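Local coordinates for Lin1909 protein (Listeria innocua, PDB 3FIJ) that is uncharacterised but belongs to the class I glutamine amidotransferase-like peptidase C26 family, binds manganese and may hydrolyse gamma-glutamyl-gamma-aminobutyrate, at residues I59-L65 against A107-I111; E163-H168 against W211-W217. All coordinates share one frame; numbering follows the deposited sequence.

Interaction 1: I59-L65 against A107-I111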
loop_
_atom_site.group_PDB
_atom_site.type_symbol
_atom_site.label_atom_id
_atom_site.label_comp_id
_atom_site.label_asym_id
_atom_site.label_seq_id
_atom_site.Cartn_x
_atom_site.Cartn_y
_atom_site.Cartn_z
ATOM N N ILE A 59 -12.804 21.606 -33.767
ATOM C CA ILE A 59 -12.499 20.969 -35.048
ATOM C C ILE A 59 -11.927 21.962 -36.056
ATOM O O ILE A 59 -11.158 21.591 -36.936
ATOM C CB ILE A 59 -13.763 20.277 -35.649
ATOM C CG1 ILE A 59 -14.025 18.958 -34.924
ATOM C CG2 ILE A 59 -13.573 19.977 -37.126
ATOM C CD1 ILE A 59 -14.427 19.131 -33.494
ATOM N N SER A 60 -12.279 23.232 -35.924
ATOM C CA SER A 60 -11.762 24.216 -36.858
ATOM C C SER A 60 -10.237 24.280 -36.858
ATOM O O SER A 60 -9.634 24.499 -37.906
ATOM C CB SER A 60 -12.340 25.615 -36.574
ATOM O OG SER A 60 -11.843 26.166 -35.366
ATOM N N LEU A 61 -9.586 24.080 -35.714
ATOM C CA LEU A 61 -8.132 24.161 -35.751
ATOM C C LEU A 61 -7.362 22.861 -35.939
ATOM O O LEU A 61 -6.139 22.856 -35.873
ATOM C CB LEU A 61 -7.575 24.944 -34.547
ATOM C CG LEU A 61 -7.905 24.655 -33.087
ATOM C CD1 LEU A 61 -9.122 25.435 -32.662
ATOM C CD2 LEU A 61 -8.082 23.169 -32.907
ATOM N N VAL A 62 -8.063 21.765 -36.199
ATOM C CA VAL A 62 -7.379 20.495 -36.436
ATOM C C VAL A 62 -7.739 19.995 -37.831
ATOM O O VAL A 62 -8.738 20.426 -38.413
ATOM C CB VAL A 62 -7.778 19.398 -35.402
ATOM C CG1 VAL A 62 -7.780 19.981 -33.996
ATOM C CG2 VAL A 62 -9.137 18.800 -35.754
ATOM N N ASP A 63 -6.932 19.085 -38.365
ATOM C CA ASP A 63 -7.194 18.526 -39.688
ATOM C C ASP A 63 -7.736 17.110 -39.586
ATOM O O ASP A 63 -8.220 16.554 -40.570
ATOM C CB ASP A 63 -5.917 18.528 -40.530
ATOM C CG ASP A 63 -5.342 19.923 -40.696
ATOM O OD1 ASP A 63 -6.047 20.782 -41.274
ATOM O OD2 ASP A 63 -4.194 20.158 -40.241
ATOM N N GLY A 64 -7.650 16.533 -38.387
ATOM C CA GLY A 64 -8.135 15.181 -38.166
ATOM C C GLY A 64 -8.480 14.985 -36.702
ATOM O O GLY A 64 -7.898 15.646 -35.834
ATOM N N LEU A 65 -9.416 14.079 -36.426
ATOM C CA LEU A 65 -9.868 13.799 -35.059
ATOM C C LEU A 65 -9.587 12.365 -34.583
ATOM O O LEU A 65 -10.028 11.395 -35.204
ATOM C CB LEU A 65 -11.372 14.078 -34.959
ATOM C CG LEU A 65 -12.098 13.676 -33.673
ATOM C CD1 LEU A 65 -11.579 14.504 -32.497
ATOM C CD2 LEU A 65 -13.592 13.871 -33.863
ATOM N N ALA A 107 -17.493 18.847 -41.214
ATOM C CA ALA A 107 -16.338 19.419 -41.897
ATOM C C ALA A 107 -15.683 18.425 -42.851
ATOM O O ALA A 107 -14.746 18.771 -43.571
ATOM C CB ALA A 107 -15.324 19.907 -40.872
ATOM N N GLY A 108 -16.177 17.187 -42.845
ATOM C CA GLY A 108 -15.635 16.158 -43.716
ATOM C C GLY A 108 -14.216 15.729 -43.386
ATOM O O GLY A 108 -13.554 15.071 -44.191
ATOM N N LYS A 109 -13.742 16.096 -42.200
ATOM C CA LYS A 109 -12.398 15.736 -41.778
ATOM C C LYS A 109 -12.382 14.303 -41.277
ATOM O O LYS A 109 -13.347 13.838 -40.682
ATOM C CB LYS A 109 -11.912 16.702 -40.692
ATOM C CG LYS A 109 -11.790 18.125 -41.198
ATOM C CD LYS A 109 -11.338 19.088 -40.120
ATOM C CE LYS A 109 -11.263 20.510 -40.674
ATOM N NZ LYS A 109 -11.027 21.509 -39.605
ATOM N N PRO A 110 -11.276 13.583 -41.512
ATOM C CA PRO A 110 -11.121 12.185 -41.095
ATOM C C PRO A 110 -11.193 11.959 -39.583
ATOM O O PRO A 110 -10.729 12.781 -38.794
ATOM C CB PRO A 110 -9.773 11.809 -41.683
ATOM C CG PRO A 110 -9.000 13.094 -41.558
ATOM C CD PRO A 110 -10.007 14.114 -42.043
ATOM N N ILE A 111 -11.775 10.826 -39.202
ATOM C CA ILE A 111 -11.964 10.444 -37.805
ATOM C C ILE A 111 -11.440 9.029 -37.560
ATOM O O ILE A 111 -11.800 8.103 -38.281
ATOM C CB ILE A 111 -13.471 10.430 -37.443
ATOM C CG1 ILE A 111 -14.077 11.808 -37.698
ATOM C CG2 ILE A 111 -13.676 9.943 -35.992
ATOM C CD1 ILE A 111 -15.601 11.839 -37.587
#
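Lys109 NZ is gripped by two main-chain carbonyls, one from the last turn of helix 55-60 (Ile59 O, 2.7 Å) and one from the loop after it (Val62 O, 2.8 Å). The two bonds differ in direction. The ammonium lies almost straight ahead of the Val62 carbonyl, with a C=O...N angle of 177°, whereas it meets Ile59 O at 139° and tilted out of the carbonyl plane. Val62 N already donates to Ile59 O from the opposite face of that plane, so Ile59 O takes one bond from the turn's own backbone and one from the lysine. Beyond CG the lysine is fully extended, which carries NZ to the turn. On the way Lys109 CD passes Ile59 CG2 at 3.8 Å, the two side chains running in opposite directions, and the same methyl group touches Ala107 CB.

Ahead of Lys109, Gly108 ends helix 91-106 with a Schellman motif. The chain then enters strand 111-114, which runs parallel to strand 64-67 in the central sheet of this glutaminase-type alpha/beta domain. The pairing starts with Leu65 N donating to Pro110 O at 3.0 Å, nearly straight at 172°, and Leu65 O receives a CA-H...O contact from Ile111. Both side chains, Leu65 and Ile111, lie on the sheet face covered by helix 91-106, against Ala104. The proline ring sets Pro110 CD 3.4 Å from Asp63 O. Asp63 itself turns its carboxylate to strand 6-10, where OD2 accepts from Val6 N, and side chains of helix 227-241, among them Leu236 and Ser240, pack on the Pro110 ring.

Interaction 2: E163-H168 against W211-W217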
loop_
_atom_site.group_PDB
_atom_site.type_symbol
_atom_site.label_atom_id
_atom_site.label_comp_id
_atom_site.label_asym_id
_atom_site.label_seq_id
_atom_site.Cartn_x
_atom_site.Cartn_y
_atom_site.Cartn_z
ATOM N N GLU A 163 -11.396 -1.092 -45.530
ATOM C CA GLU A 163 -10.280 -0.172 -45.394
ATOM C C GLU A 163 -9.276 -0.861 -44.476
ATOM O O GLU A 163 -8.072 -0.847 -44.734
ATOM C CB GLU A 163 -10.763 1.128 -44.750
ATOM C CG GLU A 163 -9.708 2.217 -44.573
ATOM C CD GLU A 163 -9.420 2.986 -45.858
ATOM O OE1 GLU A 163 -10.358 3.161 -46.661
ATOM O OE2 GLU A 163 -8.264 3.428 -46.052
ATOM N N LEU A 164 -9.785 -1.474 -43.411
ATOM C CA LEU A 164 -8.936 -2.164 -42.441
ATOM C C LEU A 164 -8.028 -3.152 -43.146
ATOM O O LEU A 164 -6.830 -3.234 -42.847
ATOM C CB LEU A 164 -9.788 -2.912 -41.409
ATOM C CG LEU A 164 -9.013 -3.528 -40.242
ATOM C CD1 LEU A 164 -8.294 -2.418 -39.476
ATOM C CD2 LEU A 164 -9.964 -4.279 -39.319
ATOM N N ALA A 165 -8.606 -3.887 -44.097
ATOM C CA ALA A 165 -7.873 -4.891 -44.864
ATOM C C ALA A 165 -6.699 -4.314 -45.655
ATOM O O ALA A 165 -5.830 -5.056 -46.107
ATOM C CB ALA A 165 -8.833 -5.645 -45.799
ATOM N N LYS A 166 -6.672 -2.996 -45.823
ATOM C CA LYS A 166 -5.572 -2.350 -46.539
ATOM C C LYS A 166 -4.357 -2.285 -45.623
ATOM O O LYS A 166 -3.239 -2.018 -46.068
ATOM C CB LYS A 166 -5.935 -0.917 -46.931
ATOM C CG LYS A 166 -7.078 -0.777 -47.910
ATOM C CD LYS A 166 -7.310 0.689 -48.251
ATOM C CE LYS A 166 -8.517 0.869 -49.166
ATOM N NZ LYS A 166 -8.788 2.309 -49.455
ATOM N N HIS A 167 -4.581 -2.528 -44.336
ATOM C CA HIS A 167 -3.497 -2.449 -43.375
ATOM C C HIS A 167 -3.296 -3.700 -42.523
ATOM O O HIS A 167 -2.207 -3.933 -42.010
ATOM C CB HIS A 167 -3.714 -1.224 -42.488
ATOM C CG HIS A 167 -3.962 0.040 -43.256
ATOM N ND1 HIS A 167 -5.230 0.524 -43.510
ATOM C CD2 HIS A 167 -3.108 0.911 -43.839
ATOM C CE1 HIS A 167 -5.143 1.637 -44.213
ATOM N NE2 HIS A 167 -3.866 1.897 -44.428
ATOM N N HIS A 168 -4.339 -4.508 -42.376
ATOM C CA HIS A 168 -4.240 -5.726 -41.581
ATOM C C HIS A 168 -4.649 -6.984 -42.357
ATOM O O HIS A 168 -5.632 -6.980 -43.097
ATOM C CB HIS A 168 -5.113 -5.629 -40.315
ATOM C CG HIS A 168 -4.610 -4.667 -39.280
ATOM N ND1 HIS A 168 -3.294 -4.265 -39.207
ATOM C CD2 HIS A 168 -5.242 -4.071 -38.241
ATOM C CE1 HIS A 168 -3.139 -3.461 -38.169
ATOM N NE2 HIS A 168 -4.305 -3.326 -37.565
ATOM N N TRP A 211 -13.820 10.184 -43.821
ATOM C CA TRP A 211 -13.111 8.911 -43.843
ATOM C C TRP A 211 -13.218 8.472 -42.379
ATOM O O TRP A 211 -13.090 9.299 -41.472
ATOM C CB TRP A 211 -11.648 9.151 -44.213
ATOM C CG TRP A 211 -10.766 7.934 -44.177
ATOM C CD1 TRP A 211 -10.424 7.139 -45.232
ATOM C CD2 TRP A 211 -10.087 7.407 -43.032
ATOM N NE1 TRP A 211 -9.559 6.150 -44.818
ATOM C CE2 TRP A 211 -9.334 6.297 -43.480
ATOM C CE3 TRP A 211 -10.025 7.776 -41.688
ATOM C CZ2 TRP A 211 -8.545 5.539 -42.611
ATOM C CZ3 TRP A 211 -9.240 7.024 -40.824
ATOM C CH2 TRP A 211 -8.503 5.920 -41.293
ATOM N N TYR A 212 -13.459 7.194 -42.132
ATOM C CA TYR A 212 -13.601 6.754 -40.756
ATOM C C TYR A 212 -13.199 5.314 -40.512
ATOM O O TYR A 212 -13.579 4.409 -41.261
ATOM C CB TYR A 212 -15.054 6.935 -40.287
ATOM C CG TYR A 212 -15.331 6.321 -38.931
ATOM C CD1 TYR A 212 -14.822 6.901 -37.771
ATOM C CD2 TYR A 212 -16.065 5.135 -38.808
ATOM C CE1 TYR A 212 -15.031 6.324 -36.524
ATOM C CE2 TYR A 212 -16.282 4.545 -37.556
ATOM C CZ TYR A 212 -15.758 5.150 -36.420
ATOM O OH TYR A 212 -15.948 4.602 -35.169
ATOM N N LEU A 213 -12.436 5.116 -39.444
ATOM C CA LEU A 213 -12.019 3.790 -39.033
ATOM C C LEU A 213 -12.137 3.695 -37.516
ATOM O O LEU A 213 -11.545 4.500 -36.780
ATOM C CB LEU A 213 -10.574 3.497 -39.439
ATOM C CG LEU A 213 -10.113 2.126 -38.893
ATOM C CD1 LEU A 213 -11.018 1.029 -39.447
ATOM C CD2 LEU A 213 -8.654 1.853 -39.253
ATOM N N GLY A 214 -12.910 2.716 -37.053
ATOM C CA GLY A 214 -13.076 2.510 -35.626
ATOM C C GLY A 214 -12.614 1.104 -35.284
ATOM O O GLY A 214 -13.072 0.141 -35.905
ATOM N N VAL A 215 -11.690 0.980 -34.330
ATOM C CA VAL A 215 -11.194 -0.330 -33.913
ATOM C C VAL A 215 -11.417 -0.495 -32.409
ATOM O O VAL A 215 -11.211 0.437 -31.629
ATOM C CB VAL A 215 -9.698 -0.522 -34.280
ATOM C CG1 VAL A 215 -9.559 -0.538 -35.794
ATOM C CG2 VAL A 215 -8.842 0.583 -33.669
ATOM N N GLN A 216 -11.855 -1.682 -32.010
ATOM C CA GLN A 216 -12.159 -1.948 -30.608
ATOM C C GLN A 216 -10.926 -2.090 -29.728
ATOM O O GLN A 216 -10.984 -1.827 -28.520
ATOM C CB GLN A 216 -13.033 -3.212 -30.497
ATOM C CG GLN A 216 -13.450 -3.564 -29.074
ATOM C CD GLN A 216 -14.428 -2.564 -28.482
ATOM O OE1 GLN A 216 -15.617 -2.570 -28.812
ATOM N NE2 GLN A 216 -13.929 -1.691 -27.608
ATOM N N TRP A 217 -9.813 -2.496 -30.334
ATOM C CA TRP A 217 -8.570 -2.696 -29.594
ATOM C C TRP A 217 -7.776 -1.409 -29.392
ATOM O O TRP A 217 -8.296 -0.312 -29.626
ATOM C CB TRP A 217 -7.720 -3.759 -30.295
ATOM C CG TRP A 217 -7.247 -3.363 -31.650
ATOM C CD1 TRP A 217 -6.089 -2.712 -31.953
ATOM C CD2 TRP A 217 -7.916 -3.598 -32.895
ATOM N NE1 TRP A 217 -5.989 -2.532 -33.307
ATOM C CE2 TRP A 217 -7.096 -3.064 -33.913
ATOM C CE3 TRP A 217 -9.128 -4.209 -33.251
ATOM C CZ2 TRP A 217 -7.446 -3.124 -35.271
ATOM C CZ3 TRP A 217 -9.480 -4.268 -34.605
ATOM C CH2 TRP A 217 -8.639 -3.726 -35.595
HETATM O O HOH W 1 -3.619 -2.117 -35.173
#
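With CG anti to the backbone N (chi1 -178°) and a bend at chi2 (79°), Glu163 brings its carboxylate to the indole edge of Trp211, whose own CG is also anti to N. The two side chains cross at about a right angle. Glu163 OE2 sits in the ring plane and accepts a weak hydrogen bond from Trp211 NE1 at 3.3 Å, while the carboxylate plane stands 77° from the indole. The other oxygen, OE1, forms a weak salt bridge with Lys166 NZ, three residues on.

The two methyls of Leu164 fill the apolar middle of the contact. Leu164 CD1 lies 4.3 Å from both Leu213 CD2 and Val215 CG1, on strand 212-215, and Leu164 CD2 comes in the plane of the Trp217 indole to meet Trp217 CH2 at 4.0 Å. Beside it, His168 CD2 approaches Trp217 CZ2 at 3.8 Å; the rings meet rim to rim without stacking. A water bridges them, 2.8 Å from His168 NE2 and accepting from Trp217 NE1.

The helically coiled residues 163-166 thus pack on the central sheet beside strand 200-205, and Glu204 of that strand receives the backbone N-H groups of Glu163 and Leu164. Trp217 also touches Glu201, a manganese ligand. The polar links at the two ends are weak or water-mediated, so much of the cohesion probably comes from Leu164 against Leu213 and Trp217.

In the fold
Interactions 1 and 2 are centred about 18 Å apart and follow in series along the chain, residues 59-111 all preceding 163-217. Both involve strands of one mixed sheet, where strands 64-67, 111-114 and 212-215 are neighbours in that order. The two contacts meet directly: Ile111 of interaction 1 makes probable backbone hydrogen bonds to Trp211 and Leu213 of interaction 2, and Pro110 packs on the Trp211 ring. Helix 227-241 touches side chains of both. Interaction 1 lies away from the manganese site, while the Trp217 side chain of interaction 2 is about 6 Å from the bound manganese, so the shared sheet carries two contacts, one near the metal site and one away from it.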